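Side-chain contacts in phospholipase C beta (Meleagris gallopavo, PDB 1JAD), which belongs to the phospholipase C beta family and is represented by its C-terminal region, an elongated bundle of long helices that pairs with a second copy: residues A19-L24 with A111-L116; K42-K47 with D96-R101; E9-P14 with I183-E188. All coordinates share one frame; numbering follows the deposited sequence.

Contact 1 (A19-L24 with A111-L116); sequences ASLAEL and AKITEL
Leu24 and Ile113 carry this contact, an instance of how a short helical turn can be laid on a long helix largely by apolar side chains. On the tight side, Ile113 offers both of its branches to the 19-24 segment. Its CG2 methyl stands 4.0 Å from Leu24 CD1, the two side chains slanting past each other. Its other branch runs anti to the carbonyl carbon (chi1 -80°) and brings CD1 to 3.8 Å from Leu21 CD2, where the side chains cross at about a right angle. About one helical turn on from Ile113, Leu116 adds its CB, 4.2 Å from Leu24 CD2. Phe30 and Ile208, on helices 28-64 and 161-245, also touch Ile113, so the three long helices meet the short helix 21-24 here. The looser side is polar, with Glu23 and Glu115 exposed. Ser20, at the N-cap, forms a capping box with Glu23 through two weak bonds, Glu23 N to Ser20 OG (3.4 Å) and Ser20 N to Glu23 OE2. Lys112 NZ makes a salt bridge of 3.2 Å to Glu115 OE2, on the syn side of the carboxylate. Since these two polar pairs each stay within one segment, the chemistry implies that adhesion rests mainly on apolar packing.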
loop_
_atom_site.group_PDB
_atom_site.type_symbol
_atom_site.label_atom_id
_atom_site.label_comp_id
_atom_site.label_asym_id
_atom_site.label_seq_id
_atom_site.Cartn_x
_atom_site.Cartn_y
_atom_site.Cartn_z
ATOM N N ALA A 19 3.067 6.025 12.192
ATOM C CA ALA A 19 1.881 6.402 12.948
ATOM C C ALA A 19 1.038 5.164 13.188
ATOM O O ALA A 19 1.005 4.256 12.357
ATOM C CB ALA A 19 1.073 7.449 12.180
ATOM N N SER A 20 0.370 5.121 14.334
ATOM C CA SER A 20 -0.481 3.988 14.666
ATOM C C SER A 20 -1.879 4.230 14.110
ATOM O O SER A 20 -2.181 5.322 13.624
ATOM C CB SER A 20 -0.539 3.795 16.181
ATOM O OG SER A 20 -0.963 4.985 16.818
ATOM N N LEU A 21 -2.726 3.209 14.178
ATOM C CA LEU A 21 -4.082 3.332 13.673
ATOM C C LEU A 21 -4.760 4.424 14.489
ATOM O O LEU A 21 -5.666 5.095 14.007
ATOM C CB LEU A 21 -4.854 2.021 13.855
ATOM C CG LEU A 21 -5.955 1.685 12.841
ATOM C CD1 LEU A 21 -6.905 0.695 13.464
ATOM C CD2 LEU A 21 -6.725 2.920 12.441
ATOM N N ALA A 22 -4.304 4.590 15.727
ATOM C CA ALA A 22 -4.855 5.578 16.647
ATOM C C ALA A 22 -4.548 6.995 16.205
ATOM O O ALA A 22 -5.419 7.864 16.226
ATOM C CB ALA A 22 -4.309 5.348 18.049
ATOM N N GLU A 23 -3.301 7.233 15.818
ATOM C CA GLU A 23 -2.890 8.556 15.366
ATOM C C GLU A 23 -3.643 8.969 14.102
ATOM O O GLU A 23 -4.059 10.121 13.962
ATOM C CB GLU A 23 -1.385 8.568 15.097
ATOM C CG GLU A 23 -0.540 8.303 16.336
ATOM C CD GLU A 23 0.951 8.348 16.051
ATOM O OE1 GLU A 23 1.428 9.371 15.510
ATOM O OE2 GLU A 23 1.644 7.363 16.379
ATOM N N LEU A 24 -3.819 8.013 13.196
ATOM C CA LEU A 24 -4.500 8.237 11.925
ATOM C C LEU A 24 -6.009 8.467 12.022
ATOM O O LEU A 24 -6.575 9.218 11.227
ATOM C CB LEU A 24 -4.226 7.061 10.989
ATOM C CG LEU A 24 -2.746 6.867 10.666
ATOM C CD1 LEU A 24 -2.547 5.625 9.814
ATOM C CD2 LEU A 24 -2.232 8.101 9.949
ATOM N N ALA A 111 -9.836 3.249 2.427
ATOM C CA ALA A 111 -9.253 4.017 1.338
ATOM C C ALA A 111 -8.615 5.287 1.870
ATOM O O ALA A 111 -7.468 5.611 1.538
ATOM C CB ALA A 111 -10.318 4.368 0.322
ATOM N N LYS A 112 -9.357 6.000 2.708
ATOM C CA LYS A 112 -8.862 7.246 3.273
ATOM C C LYS A 112 -7.628 7.008 4.136
ATOM O O LYS A 112 -6.549 7.503 3.827
ATOM C CB LYS A 112 -9.948 7.932 4.107
ATOM C CG LYS A 112 -9.715 9.426 4.279
ATOM C CD LYS A 112 -9.613 10.072 2.895
ATOM C CE LYS A 112 -9.469 11.590 2.939
ATOM N NZ LYS A 112 -9.380 12.139 1.549
ATOM N N ILE A 113 -7.783 6.255 5.218
ATOM C CA ILE A 113 -6.648 5.995 6.087
ATOM C C ILE A 113 -5.473 5.390 5.343
ATOM O O ILE A 113 -4.325 5.724 5.633
ATOM C CB ILE A 113 -7.026 5.105 7.292
ATOM C CG1 ILE A 113 -7.693 5.967 8.360
ATOM C CG2 ILE A 113 -5.788 4.442 7.874
ATOM C CD1 ILE A 113 -7.884 5.271 9.685
ATOM N N THR A 114 -5.735 4.509 4.385
ATOM C CA THR A 114 -4.633 3.933 3.630
ATOM C C THR A 114 -3.905 5.059 2.912
ATOM O O THR A 114 -2.696 4.992 2.689
ATOM C CB THR A 114 -5.126 2.898 2.631
ATOM O OG1 THR A 114 -5.542 1.726 3.343
ATOM C CG2 THR A 114 -4.027 2.532 1.653
ATOM N N GLU A 115 -4.651 6.101 2.566
ATOM C CA GLU A 115 -4.089 7.271 1.908
ATOM C C GLU A 115 -3.105 7.945 2.857
ATOM O O GLU A 115 -1.900 7.968 2.608
ATOM C CB GLU A 115 -5.205 8.257 1.535
ATOM C CG GLU A 115 -4.720 9.683 1.254
ATOM C CD GLU A 115 -5.850 10.664 0.956
ATOM O OE1 GLU A 115 -5.585 11.885 0.962
ATOM O OE2 GLU A 115 -6.996 10.220 0.708
ATOM N N LEU A 116 -3.635 8.491 3.948
ATOM C CA LEU A 116 -2.828 9.185 4.953
ATOM C C LEU A 116 -1.578 8.376 5.320
ATOM O O LEU A 116 -0.454 8.883 5.247
ATOM C CB LEU A 116 -3.678 9.442 6.203
ATOM C CG LEU A 116 -5.024 10.144 5.971
ATOM C CD1 LEU A 116 -5.825 10.180 7.273
ATOM C CD2 LEU A 116 -4.797 11.543 5.423
#

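Contact 2 (K42-K47 with D96-R101); sequences KELERK and DGIRRR
Leu44 reaches across to Ile98 and Arg101 where two long helices, 28-64 and 75-155, lie side by side in the helical bundle of this C-terminal region; it illustrates how one leucine, met by an isoleucine and the stem of an arginine, joins two helices near the surface. Along 42-47, after two charged residues, Leu44 points at the other helix, its CA 7.5 Å from Ile98 CA. Its CB lies 4.0 Å from Ile98 CD1, and its CD1 methyl packs 3.9 Å from that same atom. Beyond Leu44 the segment is again charged. On the facing helix Arg101 leaves its backbone with CG anti to N (chi1 -179°) and then bends at chi2 and chi3, so that the aliphatic base serves Leu44 while the guanidinium turns off to a salt bridge with Glu40, a residue of the same helix as Leu44. Asp96 holds Arg99 and Arg100 in a salt-bridge network, and it also pairs with Lys140 of the second subunit, as Arg99 does with Glu133 of that subunit. Where leucine and arginine cross at a slant, the Leu44 CD1 methyl sits 3.7 Å from Arg101 CG and equally near its CB.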
loop_
_atom_site.group_PDB
_atom_site.type_symbol
_atom_site.label_atom_id
_atom_site.label_comp_id
_atom_site.label_asym_id
_atom_site.label_seq_id
_atom_site.Cartn_x
_atom_site.Cartn_y
_atom_site.Cartn_z
ATOM N N LYS A 42 -28.240 9.371 8.345
ATOM C CA LYS A 42 -29.455 10.030 8.816
ATOM C C LYS A 42 -30.387 10.345 7.652
ATOM O O LYS A 42 -31.608 10.331 7.808
ATOM C CB LYS A 42 -29.107 11.304 9.585
ATOM C CG LYS A 42 -28.344 11.028 10.870
ATOM C CD LYS A 42 -27.986 12.300 11.623
ATOM C CE LYS A 42 -27.154 11.980 12.863
ATOM N NZ LYS A 42 -26.761 13.200 13.613
ATOM N N GLU A 43 -29.804 10.618 6.488
ATOM C CA GLU A 43 -30.576 10.908 5.286
ATOM C C GLU A 43 -31.318 9.648 4.857
ATOM O O GLU A 43 -32.489 9.708 4.472
ATOM C CB GLU A 43 -29.647 11.375 4.172
ATOM C CG GLU A 43 -28.925 12.673 4.499
ATOM C CD GLU A 43 -27.900 13.057 3.442
ATOM O OE1 GLU A 43 -28.287 13.169 2.254
ATOM O OE2 GLU A 43 -26.713 13.252 3.801
ATOM N N LEU A 44 -30.630 8.510 4.916
ATOM C CA LEU A 44 -31.239 7.226 4.572
ATOM C C LEU A 44 -32.390 6.967 5.533
ATOM O O LEU A 44 -33.429 6.428 5.152
ATOM C CB LEU A 44 -30.225 6.083 4.704
ATOM C CG LEU A 44 -29.114 5.915 3.670
ATOM C CD1 LEU A 44 -28.167 4.804 4.121
ATOM C CD2 LEU A 44 -29.722 5.589 2.311
ATOM N N GLU A 45 -32.189 7.351 6.788
ATOM C CA GLU A 45 -33.203 7.167 7.810
ATOM C C GLU A 45 -34.409 8.061 7.529
ATOM O O GLU A 45 -35.540 7.708 7.855
ATOM C CB GLU A 45 -32.627 7.490 9.187
ATOM C CG GLU A 45 -33.627 7.346 10.315
ATOM C CD GLU A 45 -33.065 7.811 11.640
ATOM O OE1 GLU A 45 -33.801 7.777 12.651
ATOM O OE2 GLU A 45 -31.883 8.215 11.672
ATOM N N ARG A 46 -34.165 9.226 6.937
ATOM C CA ARG A 46 -35.264 10.120 6.613
ATOM C C ARG A 46 -36.050 9.483 5.484
ATOM O O ARG A 46 -37.256 9.269 5.597
ATOM C CB ARG A 46 -34.762 11.497 6.174
ATOM C CG ARG A 46 -34.014 12.279 7.246
ATOM C CD ARG A 46 -34.006 13.764 6.895
ATOM N NE ARG A 46 -33.233 14.590 7.824
ATOM C CZ ARG A 46 -31.908 14.707 7.806
ATOM N NH1 ARG A 46 -31.190 14.047 6.904
ATOM N NH2 ARG A 46 -31.303 15.503 8.683
ATOM N N LYS A 47 -35.362 9.176 4.393
ATOM C CA LYS A 47 -36.003 8.537 3.253
ATOM C C LYS A 47 -36.690 7.252 3.709
ATOM O O LYS A 47 -37.704 6.844 3.146
ATOM C CB LYS A 47 -34.967 8.229 2.169
ATOM C CG LYS A 47 -34.323 9.479 1.590
ATOM C CD LYS A 47 -33.272 9.158 0.537
ATOM C CE LYS A 47 -32.687 10.443 -0.044
ATOM N NZ LYS A 47 -32.116 11.316 1.028
ATOM N N ASP A 96 -31.358 -3.698 4.480
ATOM C CA ASP A 96 -30.344 -4.187 3.552
ATOM C C ASP A 96 -29.561 -2.985 3.047
ATOM O O ASP A 96 -28.336 -3.044 2.892
ATOM C CB ASP A 96 -30.989 -4.915 2.371
ATOM C CG ASP A 96 -29.988 -5.261 1.272
ATOM O OD1 ASP A 96 -29.400 -4.325 0.680
ATOM O OD2 ASP A 96 -29.794 -6.465 0.988
ATOM N N GLY A 97 -30.282 -1.896 2.800
ATOM C CA GLY A 97 -29.667 -0.669 2.326
ATOM C C GLY A 97 -28.714 -0.076 3.344
ATOM O O GLY A 97 -27.647 0.422 2.977
ATOM N N ILE A 98 -29.096 -0.114 4.622
ATOM C CA ILE A 98 -28.246 0.411 5.680
ATOM C C ILE A 98 -26.995 -0.462 5.706
ATOM O O ILE A 98 -25.874 0.035 5.843
ATOM C CB ILE A 98 -28.944 0.336 7.061
ATOM C CG1 ILE A 98 -30.235 1.167 7.043
ATOM C CG2 ILE A 98 -28.012 0.847 8.153
ATOM C CD1 ILE A 98 -30.015 2.661 6.766
ATOM N N ARG A 99 -27.197 -1.767 5.558
ATOM C CA ARG A 99 -26.084 -2.710 5.555
ATOM C C ARG A 99 -25.099 -2.337 4.449
ATOM O O ARG A 99 -23.913 -2.132 4.699
ATOM C CB ARG A 99 -26.598 -4.141 5.340
ATOM C CG ARG A 99 -25.518 -5.202 5.321
ATOM C CD ARG A 99 -26.081 -6.569 4.989
ATOM N NE ARG A 99 -26.677 -6.623 3.649
ATOM C CZ ARG A 99 -26.006 -6.488 2.507
ATOM N NH1 ARG A 99 -24.697 -6.288 2.523
ATOM N NH2 ARG A 99 -26.641 -6.557 1.346
ATOM N N ARG A 100 -25.603 -2.232 3.226
ATOM C CA ARG A 100 -24.765 -1.887 2.080
ATOM C C ARG A 100 -24.069 -0.541 2.224
ATOM O O ARG A 100 -22.933 -0.384 1.798
ATOM C CB ARG A 100 -25.589 -1.910 0.790
ATOM C CG ARG A 100 -26.146 -3.288 0.431
ATOM C CD ARG A 100 -26.870 -3.223 -0.896
ATOM N NE ARG A 100 -27.859 -2.154 -0.878
ATOM C CZ ARG A 100 -28.087 -1.336 -1.900
ATOM N NH1 ARG A 100 -27.386 -1.479 -3.020
ATOM N NH2 ARG A 100 -28.986 -0.357 -1.793
ATOM N N ARG A 101 -24.741 0.435 2.820
ATOM C CA ARG A 101 -24.113 1.738 2.990
ATOM C C ARG A 101 -23.041 1.637 4.070
ATOM O O ARG A 101 -21.935 2.156 3.892
ATOM C CB ARG A 101 -25.144 2.806 3.374
ATOM C CG ARG A 101 -24.558 4.217 3.558
ATOM C CD ARG A 101 -23.734 4.631 2.336
ATOM N NE ARG A 101 -24.542 4.700 1.121
ATOM C CZ ARG A 101 -25.209 5.781 0.725
ATOM N NH1 ARG A 101 -25.159 6.897 1.449
ATOM N NH2 ARG A 101 -25.944 5.738 -0.380
#

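Contact 3 (E9-P14 with I183-E188); sequences EVTQLP and IKLLTE
Thr11 and Leu186 bring the two backbones closest, their CA atoms 5.8 Å apart, with an irregular loop at 9-14 passing over a short piece of helix, 183-188. The side chain of Thr11 points at that helix, and its methyl does the touching. CG2 lies 3.5 Å from Leu186 CD1 and 4.1 Å from Leu185 CD2, so it is received by two neighbouring leucines; the Thr11 side chain crosses that of Leu185 at about a right angle. In Leu186, CG stands anti to the carbonyl carbon (chi1 -71°), which carries the end of the side chain, CD1, towards the Thr11 methyl. The fold here is the long-helix bundle of the PLC-beta C-terminal region, with the N-terminal loop that precedes helix 21-24 packed against it: Leu186 also touches Asn135, and Val10 touches Ile139, both on helix 75-155. Thr11 OG1 is hydrogen-bonded to Met7 O, and Thr11 O accepts from Lys189 NZ. Farther round the helix, Ile183 O receives both Thr187 N and Thr187 OG1, the latter at 2.7 Å. Beyond that side, Ile183 packs on Tyr223 of the second subunit and Lys184 forms a salt bridge with Glu224 of that subunit.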
loop_
_atom_site.group_PDB
_atom_site.type_symbol
_atom_site.label_atom_id
_atom_site.label_comp_id
_atom_site.label_asym_id
_atom_site.label_seq_id
_atom_site.Cartn_x
_atom_site.Cartn_y
_atom_site.Cartn_z
ATOM N N GLU A 9 28.329 6.397 16.385
ATOM C CA GLU A 9 28.284 7.840 16.218
ATOM C C GLU A 9 28.120 8.164 14.732
ATOM O O GLU A 9 27.386 9.078 14.351
ATOM C CB GLU A 9 29.584 8.476 16.733
ATOM C CG GLU A 9 29.961 8.100 18.163
ATOM C CD GLU A 9 31.236 8.794 18.634
ATOM O OE1 GLU A 9 32.268 8.678 17.934
ATOM O OE2 GLU A 9 31.207 9.448 19.704
ATOM N N VAL A 10 28.799 7.387 13.897
ATOM C CA VAL A 10 28.774 7.603 12.458
ATOM C C VAL A 10 27.836 6.696 11.652
ATOM O O VAL A 10 27.760 6.824 10.431
ATOM C CB VAL A 10 30.208 7.493 11.884
ATOM C CG1 VAL A 10 31.109 8.541 12.529
ATOM C CG2 VAL A 10 30.766 6.099 12.121
ATOM N N THR A 11 27.129 5.788 12.323
ATOM C CA THR A 11 26.188 4.895 11.640
ATOM C C THR A 11 24.796 5.024 12.251
ATOM O O THR A 11 24.019 4.070 12.234
ATOM C CB THR A 11 26.589 3.406 11.763
ATOM O OG1 THR A 11 26.420 2.967 13.118
ATOM C CG2 THR A 11 28.030 3.211 11.347
ATOM N N GLN A 12 24.477 6.194 12.793
ATOM C CA GLN A 12 23.175 6.377 13.424
ATOM C C GLN A 12 22.045 6.669 12.436
ATOM O O GLN A 12 22.141 7.571 11.595
ATOM C CB GLN A 12 23.259 7.469 14.494
ATOM C CG GLN A 12 21.941 7.724 15.215
ATOM C CD GLN A 12 22.135 8.431 16.544
ATOM O OE1 GLN A 12 22.815 9.455 16.620
ATOM N NE2 GLN A 12 21.532 7.888 17.599
ATOM N N LEU A 13 20.975 5.890 12.555
ATOM C CA LEU A 13 19.818 6.019 11.684
ATOM C C LEU A 13 18.525 6.206 12.479
ATOM O O LEU A 13 18.448 5.827 13.645
ATOM C CB LEU A 13 19.713 4.771 10.801
ATOM C CG LEU A 13 20.924 4.469 9.907
ATOM C CD1 LEU A 13 20.723 3.134 9.198
ATOM C CD2 LEU A 13 21.126 5.602 8.901
ATOM N N PRO A 14 17.496 6.810 11.857
ATOM C CA PRO A 14 16.198 7.053 12.494
ATOM C C PRO A 14 15.487 5.741 12.799
ATOM O O PRO A 14 15.101 5.006 11.886
ATOM C CB PRO A 14 15.448 7.870 11.439
ATOM C CG PRO A 14 16.575 8.549 10.682
ATOM C CD PRO A 14 17.471 7.348 10.491
ATOM N N ILE A 183 31.107 2.047 4.023
ATOM C CA ILE A 183 29.903 2.234 3.219
ATOM C C ILE A 183 29.136 0.929 3.140
ATOM O O ILE A 183 27.922 0.914 3.009
ATOM C CB ILE A 183 30.243 2.697 1.797
ATOM C CG1 ILE A 183 30.645 4.172 1.818
ATOM C CG2 ILE A 183 29.055 2.442 0.863
ATOM C CD1 ILE A 183 31.013 4.699 0.446
ATOM N N LYS A 184 29.862 -0.174 3.227
ATOM C CA LYS A 184 29.271 -1.507 3.179
ATOM C C LYS A 184 28.525 -1.770 4.489
ATOM O O LYS A 184 27.498 -2.460 4.522
ATOM C CB LYS A 184 30.400 -2.514 2.973
ATOM C CG LYS A 184 29.987 -3.914 2.685
ATOM C CD LYS A 184 31.194 -4.667 2.153
ATOM C CE LYS A 184 30.818 -6.109 1.807
ATOM N NZ LYS A 184 31.995 -6.864 1.249
ATOM N N LEU A 185 29.033 -1.182 5.568
ATOM C CA LEU A 185 28.430 -1.334 6.888
ATOM C C LEU A 185 27.093 -0.585 7.033
ATOM O O LEU A 185 26.063 -1.186 7.339
ATOM C CB LEU A 185 29.412 -0.845 7.951
ATOM C CG LEU A 185 28.896 -0.920 9.387
ATOM C CD1 LEU A 185 28.648 -2.386 9.806
ATOM C CD2 LEU A 185 29.903 -0.259 10.279
ATOM N N LEU A 186 27.110 0.731 6.838
ATOM C CA LEU A 186 25.877 1.523 6.937
ATOM C C LEU A 186 24.834 0.912 6.029
ATOM O O LEU A 186 23.663 0.757 6.393
ATOM C CB LEU A 186 26.115 2.959 6.488
ATOM C CG LEU A 186 26.941 3.903 7.349
ATOM C CD1 LEU A 186 28.207 3.222 7.828
ATOM C CD2 LEU A 186 27.256 5.144 6.515
ATOM N N THR A 187 25.270 0.554 4.832
ATOM C CA THR A 187 24.361 -0.040 3.875
ATOM C C THR A 187 23.683 -1.259 4.477
ATOM O O THR A 187 22.480 -1.453 4.303
ATOM C CB THR A 187 25.109 -0.395 2.576
ATOM O OG1 THR A 187 25.453 0.822 1.896
ATOM C CG2 THR A 187 24.252 -1.243 1.677
ATOM N N GLU A 188 24.439 -2.077 5.198
ATOM C CA GLU A 188 23.853 -3.257 5.827
ATOM C C GLU A 188 22.917 -2.833 6.964
ATOM O O GLU A 188 21.815 -3.363 7.105
ATOM C CB GLU A 188 24.959 -4.194 6.333
ATOM C CG GLU A 188 25.707 -4.909 5.194
ATOM C CD GLU A 188 26.908 -5.765 5.643
ATOM O OE1 GLU A 188 27.531 -6.393 4.761
ATOM O OE2 GLU A 188 27.241 -5.811 6.852
#

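The three contacts are spread along an elongated molecule and are nested in sequence: the loop closed by contact 3 encloses contact 1, which in turn encloses contact 2. Contact 1 is near the centre of the chain, while contacts 2 and 3 lie on opposite sides of it, about 55 Å apart centre to centre; from contact 1 the centre-to-centre distances are about 26 Å to contact 2 and about 30 Å to contact 3. Contacts 1 and 2 both use helix 75-155, and contact 3 uses helix 161-245, which follows it. Contacts 1 and 3 thus lay the N-terminal part of the chain on long helices, whereas contact 2 joins two of them; contacts 2 and 3 both also meet the second subunit.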